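Local structure of putative ribose operon repressor (Burkholderia thailandensis, 3EGC) at residues I14-E19 and T46-V51; L70-G75 and I90-R95; N20-E25 and Q239-I244; S8-L13 and S40-N45. The protein probably represses transcription as a LacI-family DNA-binding regulator with a periplasmic-binding-protein-like sugar-binding domain. One frame throughout, in Å; residues are numbered along the deposited sequence.

Contact 1: I14-E19 and T46-V51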
loop_
_atom_site.group_PDB
_atom_site.type_symbol
_atom_site.label_atom_id
_atom_site.label_comp_id
_atom_site.label_asym_id
_atom_site.label_seq_id
_atom_site.Cartn_x
_atom_site.Cartn_y
_atom_site.Cartn_z
ATOM N N ILE A 14 11.670 -8.301 -7.208
ATOM C CA ILE A 14 11.093 -9.359 -6.414
ATOM C C ILE A 14 10.903 -8.791 -5.043
ATOM O O ILE A 14 11.824 -8.342 -4.446
ATOM C CB ILE A 14 11.999 -10.631 -6.365
ATOM C CG1 ILE A 14 12.103 -11.239 -7.769
ATOM C CG2 ILE A 14 11.457 -11.654 -5.300
ATOM C CD1 ILE A 14 13.087 -12.455 -7.917
ATOM N N VAL A 15 9.684 -8.800 -4.568
ATOM C CA VAL A 15 9.343 -8.125 -3.364
ATOM C C VAL A 15 8.716 -9.110 -2.374
ATOM O O VAL A 15 7.868 -9.909 -2.754
ATOM C CB VAL A 15 8.401 -6.955 -3.748
ATOM C CG1 VAL A 15 7.336 -6.690 -2.725
ATOM C CG2 VAL A 15 9.240 -5.704 -4.079
ATOM N N SER A 16 9.069 -9.008 -1.092
ATOM C CA SER A 16 8.541 -9.904 -0.096
ATOM C C SER A 16 7.037 -9.677 0.261
ATOM O O SER A 16 6.323 -10.651 0.684
ATOM C CB SER A 16 9.386 -9.826 1.140
ATOM O OG SER A 16 9.646 -8.464 1.501
ATOM N N ASP A 17 6.539 -8.441 0.091
ATOM C CA ASP A 17 5.126 -8.222 0.306
ATOM C C ASP A 17 4.540 -6.959 -0.361
ATOM O O ASP A 17 4.451 -5.923 0.274
ATOM C CB ASP A 17 4.796 -8.242 1.808
ATOM C CG ASP A 17 3.332 -8.142 2.068
ATOM O OD1 ASP A 17 2.527 -8.155 1.092
ATOM O OD2 ASP A 17 2.960 -8.017 3.249
ATOM N N ILE A 18 4.144 -7.075 -1.633
ATOM C CA ILE A 18 3.672 -5.902 -2.378
ATOM C C ILE A 18 2.414 -5.196 -1.709
ATOM O O ILE A 18 2.191 -3.983 -1.867
ATOM C CB ILE A 18 3.408 -6.255 -3.853
ATOM C CG1 ILE A 18 3.309 -4.977 -4.705
ATOM C CG2 ILE A 18 2.121 -7.133 -3.980
ATOM C CD1 ILE A 18 4.617 -4.244 -4.769
ATOM N N GLU A 19 1.634 -5.960 -0.927
ATOM C CA GLU A 19 0.406 -5.434 -0.291
ATOM C C GLU A 19 0.736 -4.495 0.891
ATOM O O GLU A 19 -0.113 -3.759 1.374
ATOM C CB GLU A 19 -0.474 -6.581 0.181
ATOM C CG GLU A 19 -0.909 -7.582 -0.924
ATOM C CD GLU A 19 -1.589 -8.824 -0.331
ATOM O OE1 GLU A 19 -1.775 -8.822 0.911
ATOM O OE2 GLU A 19 -1.907 -9.808 -1.068
ATOM N N THR A 46 6.315 -12.422 -3.347
ATOM C CA THR A 46 6.592 -13.719 -2.685
ATOM C C THR A 46 5.753 -13.964 -1.475
ATOM O O THR A 46 5.691 -15.075 -1.031
ATOM C CB THR A 46 8.086 -13.872 -2.220
ATOM O OG1 THR A 46 8.362 -13.013 -1.097
ATOM C CG2 THR A 46 9.040 -13.579 -3.334
ATOM N N ALA A 47 5.119 -12.928 -0.933
ATOM C CA ALA A 47 4.367 -13.030 0.319
ATOM C C ALA A 47 5.178 -13.700 1.417
ATOM O O ALA A 47 4.628 -14.458 2.182
ATOM C CB ALA A 47 3.016 -13.746 0.140
ATOM N N GLU A 48 6.468 -13.374 1.472
ATOM C CA GLU A 48 7.374 -13.737 2.584
ATOM C C GLU A 48 7.652 -15.242 2.605
ATOM O O GLU A 48 7.953 -15.809 3.645
ATOM C CB GLU A 48 6.855 -13.256 3.943
ATOM C CG GLU A 48 6.871 -11.759 4.150
ATOM C CD GLU A 48 8.264 -11.154 4.419
ATOM O OE1 GLU A 48 9.205 -11.910 4.751
ATOM O OE2 GLU A 48 8.411 -9.906 4.299
ATOM N N ASP A 49 7.509 -15.876 1.439
ATOM C CA ASP A 49 7.819 -17.284 1.276
ATOM C C ASP A 49 9.150 -17.431 0.496
ATOM O O ASP A 49 9.238 -17.116 -0.686
ATOM C CB ASP A 49 6.670 -17.960 0.544
ATOM C CG ASP A 49 6.852 -19.495 0.420
ATOM O OD1 ASP A 49 6.094 -20.130 -0.335
ATOM O OD2 ASP A 49 7.736 -20.080 1.076
ATOM N N ILE A 50 10.176 -17.918 1.161
ATOM C CA ILE A 50 11.485 -18.093 0.531
ATOM C C ILE A 50 11.453 -19.071 -0.693
ATOM O O ILE A 50 12.242 -18.943 -1.619
ATOM C CB ILE A 50 12.528 -18.535 1.582
ATOM C CG1 ILE A 50 13.945 -18.363 1.044
ATOM C CG2 ILE A 50 12.214 -19.953 2.096
ATOM C CD1 ILE A 50 14.442 -16.973 1.138
ATOM N N VAL A 51 10.529 -20.015 -0.711
ATOM C CA VAL A 51 10.446 -20.990 -1.782
ATOM C C VAL A 51 9.880 -20.303 -3.051
ATOM O O VAL A 51 10.319 -20.528 -4.166
ATOM C CB VAL A 51 9.548 -22.208 -1.371
ATOM C CG1 VAL A 51 9.176 -23.057 -2.584
ATOM C CG2 VAL A 51 10.232 -23.089 -0.297
#
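Val15 closes strand 10-15 beside Thr46, the first residue of a type I' beta turn that runs to Asp49 and links strand 40-45 to helix 50-62 in the periplasmic-binding-protein-like fold. Thr46 N donates to Val15 O over 3.0 Å, which carries the strand pairing one step past Asn45. The Thr46 side chain divides from there. Its CB stands 4.0 Å from Val15 O. CG2 meets CG2 of Ile14 at 3.7 Å, the two side chains crossing at about a right angle. With chi1 at 71°, OG1 lies between the backbone N and the carbonyl carbon, and from there it faces Ser16 CA at 3.3 Å. The same oxygen accepts from Glu48 N (3.2 Å), making an ST turn, and is hydrogen-bonded to Ser73 OG, so the hydroxyl links the turn to the loop of Ser73 while packing on Ser16. Glu48 N also makes a weak bond of 2.8 Å to Ser16 O. Beyond the turn, Asp49 N-caps the helix through a weak bond from Val51 N. The Glu48 chain, bent at chi2, folds back over Ser16. Its OE1 has a long, weak ion pair with Arg95, while OE2 rests 3.3 Å from Ser16 CB.

Contact 2: L70-G75 and I90-R95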
loop_
_atom_site.group_PDB
_atom_site.type_symbol
_atom_site.label_atom_id
_atom_site.label_comp_id
_atom_site.label_asym_id
_atom_site.label_seq_id
_atom_site.Cartn_x
_atom_site.Cartn_y
_atom_site.Cartn_z
ATOM N N LEU A 70 15.952 -7.078 -5.144
ATOM C CA LEU A 70 15.353 -8.105 -4.323
ATOM C C LEU A 70 15.044 -7.585 -2.910
ATOM O O LEU A 70 15.932 -7.189 -2.176
ATOM C CB LEU A 70 16.313 -9.337 -4.275
ATOM C CG LEU A 70 15.931 -10.404 -3.254
ATOM C CD1 LEU A 70 14.530 -10.989 -3.526
ATOM C CD2 LEU A 70 16.972 -11.586 -3.113
ATOM N N ALA A 71 13.793 -7.545 -2.546
ATOM C CA ALA A 71 13.434 -7.380 -1.133
ATOM C C ALA A 71 13.328 -8.779 -0.495
ATOM O O ALA A 71 12.315 -9.478 -0.639
ATOM C CB ALA A 71 12.106 -6.632 -0.983
ATOM N N PRO A 72 14.370 -9.185 0.201
ATOM C CA PRO A 72 14.472 -10.540 0.633
ATOM C C PRO A 72 13.422 -11.004 1.649
ATOM O O PRO A 72 13.022 -10.268 2.564
ATOM C CB PRO A 72 15.892 -10.619 1.242
ATOM C CG PRO A 72 16.601 -9.380 0.771
ATOM C CD PRO A 72 15.538 -8.389 0.580
ATOM N N SER A 73 13.003 -12.236 1.476
ATOM C CA SER A 73 12.098 -12.852 2.401
ATOM C C SER A 73 13.009 -13.498 3.420
ATOM O O SER A 73 14.194 -13.742 3.131
ATOM C CB SER A 73 11.301 -13.923 1.668
ATOM O OG SER A 73 10.294 -13.324 0.864
ATOM N N GLU A 74 12.494 -13.731 4.614
ATOM C CA GLU A 74 13.297 -14.294 5.687
ATOM C C GLU A 74 13.602 -15.723 5.319
ATOM O O GLU A 74 12.686 -16.502 5.069
ATOM C CB GLU A 74 12.536 -14.285 7.015
ATOM C CG GLU A 74 13.372 -14.738 8.203
ATOM C CD GLU A 74 12.623 -14.674 9.514
ATOM O OE1 GLU A 74 11.384 -14.600 9.507
ATOM O OE2 GLU A 74 13.274 -14.735 10.574
ATOM N N GLY A 75 14.886 -16.069 5.343
ATOM C CA GLY A 75 15.358 -17.394 5.044
ATOM C C GLY A 75 16.809 -17.319 4.551
ATOM O O GLY A 75 17.397 -16.236 4.562
ATOM N N ILE A 90 22.844 -8.064 -8.565
ATOM C CA ILE A 90 21.736 -8.100 -7.630
ATOM C C ILE A 90 21.839 -6.970 -6.623
ATOM O O ILE A 90 22.834 -6.846 -5.958
ATOM C CB ILE A 90 21.687 -9.435 -6.843
ATOM C CG1 ILE A 90 21.523 -10.639 -7.822
ATOM C CG2 ILE A 90 20.576 -9.388 -5.731
ATOM C CD1 ILE A 90 21.650 -11.939 -7.166
ATOM N N VAL A 91 20.817 -6.146 -6.491
ATOM C CA VAL A 91 20.820 -5.302 -5.328
ATOM C C VAL A 91 19.635 -5.552 -4.452
ATOM O O VAL A 91 18.532 -5.696 -4.947
ATOM C CB VAL A 91 21.074 -3.817 -5.605
ATOM C CG1 VAL A 91 21.602 -3.545 -7.064
ATOM C CG2 VAL A 91 19.942 -3.057 -5.252
ATOM N N ALA A 92 19.913 -5.713 -3.154
ATOM C CA ALA A 92 18.904 -5.926 -2.128
ATOM C C ALA A 92 18.374 -4.595 -1.623
ATOM O O ALA A 92 19.131 -3.606 -1.527
ATOM C CB ALA A 92 19.494 -6.760 -0.932
ATOM N N VAL A 93 17.105 -4.581 -1.231
ATOM C CA VAL A 93 16.584 -3.378 -0.513
ATOM C C VAL A 93 16.044 -3.859 0.807
ATOM O O VAL A 93 15.603 -5.057 0.906
ATOM C CB VAL A 93 15.421 -2.663 -1.285
ATOM C CG1 VAL A 93 15.948 -2.053 -2.531
ATOM C CG2 VAL A 93 14.273 -3.685 -1.591
ATOM N N ASN A 94 16.060 -2.931 1.778
ATOM C CA ASN A 94 15.398 -3.066 3.060
ATOM C C ASN A 94 16.203 -3.973 4.003
ATOM O O ASN A 94 16.534 -3.573 5.154
ATOM C CB ASN A 94 13.936 -3.490 2.878
ATOM C CG ASN A 94 13.235 -3.869 4.194
ATOM O OD1 ASN A 94 12.651 -4.962 4.305
ATOM N ND2 ASN A 94 13.300 -3.010 5.174
ATOM N N ARG A 95 16.526 -5.170 3.506
ATOM C CA ARG A 95 17.325 -6.146 4.251
ATOM C C ARG A 95 18.518 -6.528 3.376
ATOM O O ARG A 95 18.333 -6.764 2.192
ATOM C CB ARG A 95 16.521 -7.430 4.601
ATOM C CG ARG A 95 15.570 -7.271 5.768
ATOM C CD ARG A 95 14.134 -7.385 5.385
ATOM N NE ARG A 95 13.700 -8.772 5.226
ATOM C CZ ARG A 95 12.458 -9.221 5.385
ATOM N NH1 ARG A 95 11.462 -8.425 5.751
ATOM N NH2 ARG A 95 12.218 -10.503 5.170
#
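Leu70 and Ala92 form a parallel beta bridge between strands 67-70 and 90-93, neighbours in the central sheet, at the point where the first strand gives way to a loop. Leu70 N donates to Val91 O (2.9 Å), and Leu70 O accepts from Val93 N at 3.0 Å. The same oxygen takes a CA-H...O contact from Ala92. Beyond the bridge, packing replaces strand pairing. Val93 CG2 packs on Ala71 CB at 3.7 Å, and the Pro72 ring sets its CD 3.3 Å from Val93 O and its CG 3.4 Å from Arg95 O. Arg95, bent at chi2 and chi3, turns its guanidinium to Pro72 and Glu74 of the loop, and Pro72 O lies over one face of that group, 2.7 Å from NH2. No N-H is well aimed at this oxygen, so the attraction is probably that of a partial negative charge above a cation. Glu74 N lies at the guanidinium edge, but both it and Arg95 NH2 are donors and they are not bonded. Around the strands, Val91 and Val93 lie on Ala248 of helix 241-257, Ala71 and Asn94 touch Phe23 of helix 21-36, and strand 103-107 pairs with the far side of strand 90-93.

Contact 3: N20-E25 and Q239-I244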
loop_
_atom_site.group_PDB
_atom_site.type_symbol
_atom_site.label_atom_id
_atom_site.label_comp_id
_atom_site.label_asym_id
_atom_site.label_seq_id
_atom_site.Cartn_x
_atom_site.Cartn_y
_atom_site.Cartn_z
ATOM N N ASN A 20 1.982 -4.571 1.363
ATOM C CA ASN A 20 2.501 -3.713 2.413
ATOM C C ASN A 20 2.988 -2.443 1.671
ATOM O O ASN A 20 3.731 -2.472 0.675
ATOM C CB ASN A 20 3.614 -4.417 3.167
ATOM C CG ASN A 20 4.268 -3.532 4.293
ATOM O OD1 ASN A 20 4.215 -2.343 4.260
ATOM N ND2 ASN A 20 4.853 -4.188 5.305
ATOM N N VAL A 21 2.487 -1.343 2.164
ATOM C CA VAL A 21 2.630 -0.073 1.551
ATOM C C VAL A 21 4.108 0.318 1.458
ATOM O O VAL A 21 4.497 1.045 0.547
ATOM C CB VAL A 21 1.763 0.959 2.354
ATOM C CG1 VAL A 21 2.575 2.141 2.740
ATOM C CG2 VAL A 21 0.650 1.413 1.535
ATOM N N PHE A 22 4.917 -0.177 2.387
ATOM C CA PHE A 22 6.333 0.054 2.319
ATOM C C PHE A 22 6.904 -0.360 0.950
ATOM O O PHE A 22 7.541 0.426 0.264
ATOM C CB PHE A 22 7.049 -0.671 3.467
ATOM C CG PHE A 22 8.547 -0.551 3.403
ATOM C CD1 PHE A 22 9.208 0.508 3.982
ATOM C CD2 PHE A 22 9.304 -1.522 2.737
ATOM C CE1 PHE A 22 10.630 0.588 3.882
ATOM C CE2 PHE A 22 10.661 -1.457 2.652
ATOM C CZ PHE A 22 11.326 -0.418 3.230
ATOM N N PHE A 23 6.687 -1.626 0.602
ATOM C CA PHE A 23 7.157 -2.255 -0.620
ATOM C C PHE A 23 6.521 -1.716 -1.925
ATOM O O PHE A 23 7.149 -1.694 -2.941
ATOM C CB PHE A 23 6.988 -3.813 -0.511
ATOM C CG PHE A 23 7.829 -4.425 0.565
ATOM C CD1 PHE A 23 9.238 -4.424 0.477
ATOM C CD2 PHE A 23 7.231 -4.969 1.694
ATOM C CE1 PHE A 23 10.008 -4.927 1.510
ATOM C CE2 PHE A 23 8.003 -5.514 2.734
ATOM C CZ PHE A 23 9.407 -5.479 2.656
ATOM N N ALA A 24 5.251 -1.366 -1.882
ATOM C CA ALA A 24 4.589 -0.665 -2.956
ATOM C C ALA A 24 5.244 0.696 -3.298
ATOM O O ALA A 24 5.342 1.085 -4.477
ATOM C CB ALA A 24 3.045 -0.428 -2.610
ATOM N N GLU A 25 5.584 1.445 -2.268
ATOM C CA GLU A 25 6.290 2.724 -2.488
ATOM C C GLU A 25 7.767 2.511 -2.963
ATOM O O GLU A 25 8.272 3.302 -3.733
ATOM C CB GLU A 25 6.272 3.574 -1.222
ATOM C CG GLU A 25 4.895 4.103 -0.770
ATOM C CD GLU A 25 5.006 4.863 0.577
ATOM O OE1 GLU A 25 6.112 5.014 1.165
ATOM O OE2 GLU A 25 4.011 5.390 1.060
ATOM N N GLN A 239 10.623 6.572 6.640
ATOM C CA GLN A 239 11.640 5.969 5.786
ATOM C C GLN A 239 11.530 6.597 4.406
ATOM O O GLN A 239 10.406 6.854 3.977
ATOM C CB GLN A 239 11.462 4.464 5.724
ATOM C CG GLN A 239 11.757 3.798 7.020
ATOM C CD GLN A 239 11.905 2.277 6.858
ATOM O OE1 GLN A 239 12.991 1.781 6.527
ATOM N NE2 GLN A 239 10.801 1.547 7.050
ATOM N N PRO A 240 12.678 6.817 3.710
ATOM C CA PRO A 240 12.665 7.335 2.333
ATOM C C PRO A 240 12.333 6.220 1.296
ATOM O O PRO A 240 13.137 5.870 0.423
ATOM C CB PRO A 240 14.108 7.843 2.152
ATOM C CG PRO A 240 14.927 6.854 2.965
ATOM C CD PRO A 240 14.025 6.382 4.112
ATOM N N THR A 241 11.133 5.696 1.379
ATOM C CA THR A 241 10.761 4.500 0.577
ATOM C C THR A 241 10.965 4.624 -0.898
ATOM O O THR A 241 11.550 3.746 -1.517
ATOM C CB THR A 241 9.282 4.117 0.784
ATOM O OG1 THR A 241 8.433 5.279 0.538
ATOM C CG2 THR A 241 9.061 3.663 2.170
ATOM N N ARG A 242 10.490 5.712 -1.471
ATOM C CA ARG A 242 10.709 5.960 -2.888
ATOM C C ARG A 242 12.171 6.057 -3.302
ATOM O O ARG A 242 12.572 5.489 -4.303
ATOM C CB ARG A 242 9.901 7.211 -3.341
ATOM C CG ARG A 242 8.477 6.821 -3.760
ATOM C CD ARG A 242 7.476 8.026 -3.649
ATOM N NE ARG A 242 7.254 8.394 -2.253
ATOM C CZ ARG A 242 6.076 8.372 -1.620
ATOM N NH1 ARG A 242 4.957 8.045 -2.269
ATOM N NH2 ARG A 242 6.025 8.722 -0.325
ATOM N N ARG A 243 12.955 6.800 -2.535
ATOM C CA ARG A 243 14.381 6.952 -2.753
ATOM C C ARG A 243 15.114 5.631 -2.609
ATOM O O ARG A 243 16.059 5.396 -3.288
ATOM C CB ARG A 243 14.961 8.005 -1.788
ATOM C CG ARG A 243 16.446 8.364 -2.017
ATOM C CD ARG A 243 16.599 9.334 -3.153
ATOM N NE ARG A 243 18.001 9.511 -3.526
ATOM C CZ ARG A 243 18.742 10.582 -3.219
ATOM N NH1 ARG A 243 18.206 11.598 -2.535
ATOM N NH2 ARG A 243 20.013 10.631 -3.609
ATOM N N ILE A 244 14.668 4.762 -1.716
ATOM C CA ILE A 244 15.247 3.431 -1.626
ATOM C C ILE A 244 15.084 2.684 -2.952
ATOM O O ILE A 244 16.045 2.126 -3.489
ATOM C CB ILE A 244 14.596 2.599 -0.431
ATOM C CG1 ILE A 244 14.969 3.254 0.908
ATOM C CG2 ILE A 244 15.015 1.129 -0.531
ATOM C CD1 ILE A 244 14.176 2.707 2.172
#
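Thr241, in the first turn of helix 241-257, fits between Phe22 and Glu25 of helix 21-36. The starts of the two helices pack here beside the subunit interface, where Val21 and Ala24 meet their counterparts in the second subunit. In the tight part, Thr241 CG2 reaches Phe22 CD1 at 3.6 Å, and Thr241 OG1 is 3.3 Å from Glu25 CB. Glu25 runs extended past Thr241 OG1, which donates to its OE1. The modelled 2.4 Å between Thr241 OG1 and Glu25 OE1 is very short for a hydrogen bond, so its exact length is doubtful. Arg242 lays CG 3.5 Å from Glu25 O. Phe22 CG is anti to the backbone N (chi1 176°), and the ring extends to Gln239, whose NE2 comes within 3.3 Å of CE1 with ring and amide planes 27° apart. The amide is held by Ser107 at OE1 and by Asp222 at NE2. Ile244 CD1 adds a looser touch on Phe22 CZ at 4.4 Å. Asn20 N-caps helix 21-36, its OD1 accepting from Phe22 N over 2.9 Å.

On the exposed side only charge holds the Arg242 end. Its guanidinium is stacked on the Glu25 carboxylate with the planes 24° apart, and Glu25 OE1 and Arg242 NH2 are 4.0 Å apart in a long salt bridge in which no N-H points at the oxygen. The stronger partner of Arg242 is Glu19 of the second subunit, which also packs on Glu25. Lying near both carboxylates, Arg242 would probably offset the repulsion between them.

Contact 4: S8-L13 and S40-N45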
loop_
_atom_site.group_PDB
_atom_site.type_symbol
_atom_site.label_atom_id
_atom_site.label_comp_id
_atom_site.label_asym_id
_atom_site.label_seq_id
_atom_site.Cartn_x
_atom_site.Cartn_y
_atom_site.Cartn_z
ATOM N N SER A 8 19.085 -6.735 -22.536
ATOM C CA SER A 8 17.620 -6.892 -22.699
ATOM C C SER A 8 16.778 -5.679 -22.223
ATOM O O SER A 8 15.666 -5.480 -22.662
ATOM C CB SER A 8 17.135 -8.178 -22.026
ATOM O OG SER A 8 16.933 -7.976 -20.659
ATOM N N ASN A 9 17.320 -4.859 -21.338
ATOM C CA ASN A 9 16.544 -3.735 -20.769
ATOM C C ASN A 9 15.329 -4.131 -19.927
ATOM O O ASN A 9 14.334 -3.385 -19.867
ATOM C CB ASN A 9 16.118 -2.735 -21.834
ATOM C CG ASN A 9 17.233 -1.809 -22.243
ATOM O OD1 ASN A 9 17.763 -1.933 -23.329
ATOM N ND2 ASN A 9 17.604 -0.866 -21.354
ATOM N N VAL A 10 15.455 -5.273 -19.248
ATOM C CA VAL A 10 14.422 -5.782 -18.369
ATOM C C VAL A 10 15.113 -6.081 -17.064
ATOM O O VAL A 10 16.152 -6.700 -17.003
ATOM C CB VAL A 10 13.776 -7.095 -18.870
ATOM C CG1 VAL A 10 12.680 -7.576 -17.834
ATOM C CG2 VAL A 10 13.192 -6.928 -20.293
ATOM N N VAL A 11 14.514 -5.654 -15.979
ATOM C CA VAL A 11 15.103 -5.943 -14.697
ATOM C C VAL A 11 14.028 -6.661 -13.893
ATOM O O VAL A 11 12.872 -6.403 -14.092
ATOM C CB VAL A 11 15.526 -4.605 -14.079
ATOM C CG1 VAL A 11 15.415 -4.607 -12.592
ATOM C CG2 VAL A 11 16.871 -4.222 -14.567
ATOM N N GLY A 12 14.423 -7.515 -12.972
ATOM C CA GLY A 12 13.477 -8.296 -12.176
ATOM C C GLY A 12 13.305 -7.623 -10.822
ATOM O O GLY A 12 14.309 -7.292 -10.207
ATOM N N LEU A 13 12.064 -7.343 -10.400
ATOM C CA LEU A 13 11.812 -6.806 -9.067
ATOM C C LEU A 13 11.058 -7.855 -8.273
ATOM O O LEU A 13 10.000 -8.338 -8.698
ATOM C CB LEU A 13 11.020 -5.515 -9.087
ATOM C CG LEU A 13 10.493 -5.003 -7.745
ATOM C CD1 LEU A 13 11.631 -4.692 -6.727
ATOM C CD2 LEU A 13 9.584 -3.764 -7.889
ATOM N N SER A 40 12.391 -1.876 -18.492
ATOM C CA SER A 40 11.147 -2.437 -18.077
ATOM C C SER A 40 11.316 -3.237 -16.764
ATOM O O SER A 40 12.402 -3.723 -16.462
ATOM C CB SER A 40 10.615 -3.372 -19.192
ATOM O OG SER A 40 10.148 -2.607 -20.292
ATOM N N VAL A 41 10.207 -3.398 -16.037
ATOM C CA VAL A 41 10.197 -4.090 -14.777
ATOM C C VAL A 41 9.242 -5.252 -14.650
ATOM O O VAL A 41 8.009 -5.074 -14.651
ATOM C CB VAL A 41 9.911 -3.112 -13.607
ATOM C CG1 VAL A 41 9.927 -3.897 -12.241
ATOM C CG2 VAL A 41 10.976 -1.948 -13.636
ATOM N N LEU A 42 9.809 -6.441 -14.509
ATOM C CA LEU A 42 9.003 -7.625 -14.269
ATOM C C LEU A 42 8.772 -7.752 -12.739
ATOM O O LEU A 42 9.716 -7.591 -11.921
ATOM C CB LEU A 42 9.756 -8.861 -14.768
ATOM C CG LEU A 42 9.701 -9.391 -16.195
ATOM C CD1 LEU A 42 10.608 -10.736 -16.339
ATOM C CD2 LEU A 42 8.266 -9.550 -16.698
ATOM N N LEU A 43 7.550 -8.055 -12.346
ATOM C CA LEU A 43 7.248 -8.041 -10.917
ATOM C C LEU A 43 6.936 -9.418 -10.380
ATOM O O LEU A 43 6.239 -10.177 -11.015
ATOM C CB LEU A 43 6.120 -7.085 -10.601
ATOM C CG LEU A 43 5.486 -7.176 -9.225
ATOM C CD1 LEU A 43 6.420 -6.545 -8.152
ATOM C CD2 LEU A 43 4.057 -6.476 -9.238
ATOM N N ALA A 44 7.531 -9.762 -9.240
ATOM C CA ALA A 44 7.109 -10.932 -8.533
ATOM C C ALA A 44 6.837 -10.566 -7.078
ATOM O O ALA A 44 7.511 -9.695 -6.466
ATOM C CB ALA A 44 8.098 -12.017 -8.667
ATOM N N ASN A 45 5.820 -11.204 -6.543
ATOM C CA ASN A 45 5.453 -11.013 -5.133
ATOM C C ASN A 45 5.532 -12.329 -4.416
ATOM O O ASN A 45 4.880 -13.221 -4.832
ATOM C CB ASN A 45 4.027 -10.442 -4.992
ATOM C CG ASN A 45 3.616 -10.260 -3.520
ATOM O OD1 ASN A 45 4.368 -9.719 -2.712
ATOM N ND2 ASN A 45 2.440 -10.708 -3.187
#
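Val10 sets its CG1, anti to the backbone N (chi1 179°), against Leu42 CG at 3.9 Å, the Leu42 branches lying diagonally ahead on the neighbouring strand. Strands 10-13 and 40-45 run parallel in register, Val10 beside Ser40 through Leu13 beside Leu43, with their axes 4.8 Å apart and inclined by 30°. On the face of Val10, Ser40 and Leu42, Gly12 has no side chain, and Val10 CG1 and Leu42 meet diagonally past it; Leu42 continues onto Phe60 of helix 50-62. The opposite face carries Val11, Leu13, Val41 and Leu43. Leu13 fills the hollow between the last two: its CB meets Val41 CG1 at 3.7 Å, and its CD2 reaches Leu43 CD1 at 4.2 Å. Helix 21-36 covers Leu13 and Val41 with Ala27 and Ala34, and helix 241-257 covers Val11. Five backbone bonds zip the strands, from Ser40 N to Asn9 O (2.8 Å) through to Ala44 N to Leu13 O (2.9 Å). The outer edge of strand 40-45 is engaged by the second subunit, whose Glu31 bonds to Asn45 N. Two adjacent parallel strands joined by helix 21-36 make up the beta-alpha-beta crossover of a Rossmann-like domain.

Overall arrangement
All four contacts are largely buried. Contact 1 is exposed at Ala47 and Glu48, contact 2 at Glu74 and contact 3 at Arg242; contact 4 has no exposed touching residue, yet lies farthest from the chain centre, at the sheet edge. Contacts 1 and 4 share strand 10-15, but contact 4 is backbone-bonded parallel pairing with apolar side chains on both faces, whereas contact 1, at the end of the same strands, turns to hydroxyls and carboxylates. Contact 2 extends the sheet on the other side of strand 10-15. Contact 3 joins two helices distant in sequence, and its Phe23 packs on Ser16 and Ala71. Contacts 1, 3 and 4 reach the second subunit; contact 2 does not.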